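Local atomic coordinates of LysR family transcriptional regulator (PDB entry 5B7H), a protein that probably acts as a DNA-binding transcription regulator of the LysR family (OxyR2), represented here by its regulatory domain alone. Residues A[109-112]-A[113-117]; A[153-157]-A[158-162]. The protein carries 1 engineered substitution. All coordinates share one frame; numbering follows the deposited sequence.

Both contacts are local, contact 1 a beta turn in a loop and contact 2 the C-terminal end of a helix, and they differ in burial within the LysR substrate-binding domain. Contact 1 (109-112 with 113-117) lies between strand 81-95 and helix 124-132 and is half exposed: charged residues line its outer side, and a serine hydroxyl closes it. Contact 2 (153-157 with 158-162) is buried; it ends helix 149-157 through backbone bonds, two glycines and apolar side chains, and also meets the second subunit. The two touch directly, with centres about 13 Å apart. Ser115 O lies 2.9 Å from Thr162 N, and Phe117 N lies 3.0 Å from Thr162 O, both probable hydrogen bonds.

Contact 1: A[109-112]-A[113-117]; sequences DDLP and DESVF
Ser115 turns its hydroxyl back onto Pro112, and OG donates a hydrogen bond of 2.7 Å to Pro112 O, tilted only slightly from the carbonyl plane. These two residues are the ends of a type II beta turn. The bond usual in such a turn, from Ser115 N to Pro112 O, is weak here at 3.4 Å, which leaves the hydroxyl to make the shorter grip on the same oxygen. OG can reach because chi1 of 61° sets it between the backbone N and the carbonyl carbon, facing the incoming chain.

The inner side of the turn is tightly packed. OG lies 3.5 Å from Leu111 CB, and Pro112 CD lies alongside it at 3.7 Å. Beyond them Leu111 CD1 meets Val116 CG2 at 3.9 Å, the two side chains crossing at about a right angle; branched aliphatic groups suit this buried side, where Leu111 also touches Ile102.

Outside, the packing gives way to solvent. Asp113 and Glu114 occupy the turn's two middle positions with their side chains leading off it, and Glu114 takes a positive phi of 62°, uncommon for a residue with a side chain. Lys140 ties Asp113 OD2 by a salt bridge and Leu111 O by a hydrogen bond. With its backbone bond weak, the turn probably depends largely on the serine hydroxyl, while the lysine probably compensates the charge of Asp113.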
loop_
_atom_site.group_PDB
_atom_site.type_symbol
_atom_site.label_atom_id
_atom_site.label_comp_id
_atom_site.label_asym_id
_atom_site.label_seq_id
_atom_site.Cartn_x
_atom_site.Cartn_y
_atom_site.Cartn_z
ATOM N N ASP A 109 -3.794 29.432 -7.516
ATOM C CA ASP A 109 -4.790 30.462 -7.216
ATOM C C ASP A 109 -6.080 30.273 -8.002
ATOM O O ASP A 109 -7.128 30.783 -7.585
ATOM C CB ASP A 109 -4.236 31.868 -7.510
ATOM C CG ASP A 109 -5.085 32.963 -6.884
ATOM O OD1 ASP A 109 -5.498 33.891 -7.605
ATOM O OD2 ASP A 109 -5.383 32.846 -5.664
ATOM N N ASP A 110 -6.028 29.579 -9.130
ATOM C CA ASP A 110 -7.219 29.361 -9.942
ATOM C C ASP A 110 -7.973 28.086 -9.588
ATOM O O ASP A 110 -9.087 27.890 -10.102
ATOM C CB ASP A 110 -6.850 29.316 -11.432
ATOM C CG ASP A 110 -6.357 30.660 -11.956
ATOM O OD1 ASP A 110 -5.612 30.641 -12.963
ATOM O OD2 ASP A 110 -6.717 31.723 -11.381
ATOM N N LEU A 111 -7.409 27.235 -8.723
ATOM C CA LEU A 111 -8.096 26.027 -8.297
ATOM C C LEU A 111 -9.191 26.418 -7.313
ATOM O O LEU A 111 -9.104 27.452 -6.663
ATOM C CB LEU A 111 -7.130 25.112 -7.554
ATOM C CG LEU A 111 -5.976 24.549 -8.364
ATOM C CD1 LEU A 111 -5.134 23.675 -7.415
ATOM C CD2 LEU A 111 -6.500 23.713 -9.534
ATOM N N PRO A 112 -10.223 25.594 -7.162
ATOM C CA PRO A 112 -11.206 25.867 -6.114
ATOM C C PRO A 112 -10.565 25.682 -4.744
ATOM O O PRO A 112 -9.631 24.892 -4.577
ATOM C CB PRO A 112 -12.279 24.798 -6.347
ATOM C CG PRO A 112 -12.059 24.298 -7.734
ATOM C CD PRO A 112 -10.584 24.414 -7.972
ATOM N N ASP A 113 -11.085 26.419 -3.760
ATOM C CA ASP A 113 -10.710 26.148 -2.375
ATOM C C ASP A 113 -10.973 24.679 -2.045
ATOM O O ASP A 113 -11.915 24.080 -2.565
ATOM C CB ASP A 113 -11.559 27.019 -1.446
ATOM C CG ASP A 113 -11.124 28.478 -1.467
ATOM O OD1 ASP A 113 -11.810 29.301 -0.816
ATOM O OD2 ASP A 113 -10.099 28.805 -2.114
ATOM N N GLU A 114 -10.097 24.092 -1.196
ATOM C CA GLU A 114 -10.258 22.715 -0.704
ATOM C C GLU A 114 -10.223 21.686 -1.828
ATOM O O GLU A 114 -10.787 20.597 -1.693
ATOM C CB GLU A 114 -11.551 22.501 0.103
ATOM C CG GLU A 114 -11.808 23.542 1.157
ATOM C CD GLU A 114 -12.877 23.143 2.180
ATOM O OE1 GLU A 114 -12.906 23.771 3.259
ATOM O OE2 GLU A 114 -13.665 22.207 1.930
ATOM N N SER A 115 -9.546 21.968 -2.933
ATOM C CA SER A 115 -9.477 20.978 -4.014
ATOM C C SER A 115 -8.229 20.116 -3.992
ATOM O O SER A 115 -8.154 19.155 -4.764
ATOM C CB SER A 115 -9.601 21.660 -5.379
ATOM O OG SER A 115 -8.523 22.597 -5.568
ATOM N N VAL A 116 -7.245 20.440 -3.166
ATOM C CA VAL A 116 -5.989 19.689 -3.120
ATOM C C VAL A 116 -6.052 18.736 -1.940
ATOM O O VAL A 116 -6.129 19.182 -0.790
ATOM C CB VAL A 116 -4.791 20.637 -2.987
ATOM C CG1 VAL A 116 -3.506 19.804 -2.864
ATOM C CG2 VAL A 116 -4.758 21.540 -4.160
ATOM N N PHE A 117 -6.011 17.433 -2.200
ATOM C CA PHE A 117 -6.046 16.435 -1.134
ATOM C C PHE A 117 -4.613 16.007 -0.822
ATOM O O PHE A 117 -3.772 15.900 -1.729
ATOM C CB PHE A 117 -6.875 15.202 -1.569
ATOM C CG PHE A 117 -8.360 15.440 -1.550
ATOM C CD1 PHE A 117 -9.119 14.968 -0.461
ATOM C CD2 PHE A 117 -8.994 16.217 -2.547
ATOM C CE1 PHE A 117 -10.524 15.166 -0.424
ATOM C CE2 PHE A 117 -10.386 16.437 -2.523
ATOM C CZ PHE A 117 -11.145 15.920 -1.449
#

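Contact 2: A[153-157]-A[158-162]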
loop_
_atom_site.group_PDB
_atom_site.type_symbol
_atom_site.label_atom_id
_atom_site.label_comp_id
_atom_site.label_asym_id
_atom_site.label_seq_id
_atom_site.Cartn_x
_atom_site.Cartn_y
_atom_site.Cartn_z
ATOM N N VAL A 153 -5.218 8.602 -4.349
ATOM C CA VAL A 153 -5.392 8.597 -5.795
ATOM C C VAL A 153 -6.813 8.187 -6.168
ATOM O O VAL A 153 -7.402 8.730 -7.126
ATOM C CB VAL A 153 -4.348 7.647 -6.394
ATOM C CG1 VAL A 153 -4.731 7.320 -7.868
ATOM C CG2 VAL A 153 -2.952 8.315 -6.266
ATOM N N GLN A 154 -7.412 7.258 -5.408
ATOM C CA GLN A 154 -8.795 6.872 -5.688
ATOM C C GLN A 154 -9.756 8.043 -5.484
ATOM O O GLN A 154 -10.709 8.193 -6.251
ATOM C CB GLN A 154 -9.222 5.690 -4.821
ATOM C CG GLN A 154 -8.509 4.382 -5.228
ATOM C CD GLN A 154 -8.349 3.388 -4.091
ATOM O OE1 GLN A 154 -8.701 3.677 -2.929
ATOM N NE2 GLN A 154 -7.739 2.260 -4.402
ATOM N N MET A 155 -9.544 8.875 -4.465
ATOM C CA MET A 155 -10.404 10.058 -4.317
ATOM C C MET A 155 -10.244 11.018 -5.493
ATOM O O MET A 155 -11.234 11.587 -5.978
ATOM C CB MET A 155 -10.144 10.801 -3.009
ATOM C CG MET A 155 -10.633 10.014 -1.804
ATOM S SD MET A 155 -10.529 10.911 -0.256
ATOM C CE MET A 155 -8.766 10.872 0.071
ATOM N N VAL A 156 -9.012 11.187 -5.990
ATOM C CA VAL A 156 -8.823 12.010 -7.184
ATOM C C VAL A 156 -9.534 11.361 -8.360
ATOM O O VAL A 156 -10.183 12.043 -9.166
ATOM C CB VAL A 156 -7.313 12.214 -7.429
ATOM C CG1 VAL A 156 -7.076 12.901 -8.802
ATOM C CG2 VAL A 156 -6.713 13.087 -6.307
ATOM N N ALA A 157 -9.404 10.025 -8.491
ATOM C CA ALA A 157 -10.106 9.313 -9.572
ATOM C C ALA A 157 -11.620 9.444 -9.488
ATOM O O ALA A 157 -12.316 9.352 -10.501
ATOM C CB ALA A 157 -9.692 7.850 -9.638
ATOM N N ASN A 158 -12.160 9.607 -8.274
ATOM C CA ASN A 158 -13.594 9.859 -8.119
ATOM C C ASN A 158 -13.990 11.287 -8.502
ATOM O O ASN A 158 -15.187 11.631 -8.408
ATOM C CB ASN A 158 -13.912 9.589 -6.622
ATOM C CG ASN A 158 -15.422 9.523 -6.305
ATOM O OD1 ASN A 158 -16.276 8.903 -7.026
ATOM N ND2 ASN A 158 -15.720 10.043 -5.181
ATOM N N GLY A 159 -13.018 12.145 -8.820
ATOM C CA GLY A 159 -13.286 13.495 -9.288
ATOM C C GLY A 159 -13.275 14.555 -8.208
ATOM O O GLY A 159 -13.734 15.688 -8.456
ATOM N N LEU A 160 -12.713 14.249 -7.037
ATOM C CA LEU A 160 -12.868 15.157 -5.893
ATOM C C LEU A 160 -11.873 16.313 -5.922
ATOM O O LEU A 160 -12.093 17.341 -5.270
ATOM C CB LEU A 160 -12.815 14.381 -4.578
ATOM C CG LEU A 160 -13.779 13.194 -4.487
ATOM C CD1 LEU A 160 -13.748 12.608 -3.054
ATOM C CD2 LEU A 160 -15.208 13.650 -4.928
ATOM N N GLY A 161 -10.803 16.194 -6.704
ATOM C CA GLY A 161 -9.837 17.272 -6.744
ATOM C C GLY A 161 -8.526 16.765 -7.302
ATOM O O GLY A 161 -8.508 15.962 -8.245
ATOM N N THR A 162 -7.418 17.249 -6.774
ATOM C CA THR A 162 -6.111 16.935 -7.352
ATOM C C THR A 162 -5.147 16.603 -6.222
ATOM O O THR A 162 -5.437 16.835 -5.044
ATOM C CB THR A 162 -5.603 18.125 -8.188
ATOM O OG1 THR A 162 -4.386 17.763 -8.853
ATOM C CG2 THR A 162 -5.327 19.402 -7.329
HETATM O O HOH W 1 -10.064 14.662 -10.096
#
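The flat carbonyl group of Val156 has Gly159 N above one face, 2.9 Å from Val156 O and far out of the plane, 61° from it. On the other side of that plane, and closer to it, a water donates to Val156 O at 2.8 Å and also to Gly161 O, bridging the helix end to the departing chain. The neighbouring carbonyl of Met155 is approached from both sides too. Leu160 N is tilted modestly to one side and donates a fairly straight bond of 3.2 Å, whereas Asn158 N lies over the opposite face and makes a weak bond. The main acceptor for Asn158 N is Gln154 O at 2.9 Å, in a regular i to i+4 helical bond.

Two of these bonds, Leu160 N to Met155 O and Gly159 N to Val156 O, make a Schellman motif. Gly159, the first residue to leave helical geometry, has a phi of 95°, where a side chain would press against the preceding carbonyl oxygen; Gly161 meets the same restriction and lets the chain turn again. Leu160 CD1 meets Met155 CB at 4.0 Å, the apolar contact that often accompanies this motif, while its CG lies 3.4 Å from Met155 O. With Val156 CG1 anti to the backbone N (chi1 172°), both methyl groups face the exit chain from the helix side, CG1 toward Gly161 O at 3.4 Å and CG2 toward the Thr162 backbone.

The motif thus leads helix 149-157 into strand 163-166. Val156 rests on Val93 and Leu180 of the neighbouring strands 81-95 and 180-198, while Thr162 OG1 bonds to Val93 O. Helix residues also face the second subunit, where Gln154 NE2 bonds to Ala27 O and Ala157 O accepts from Asn39.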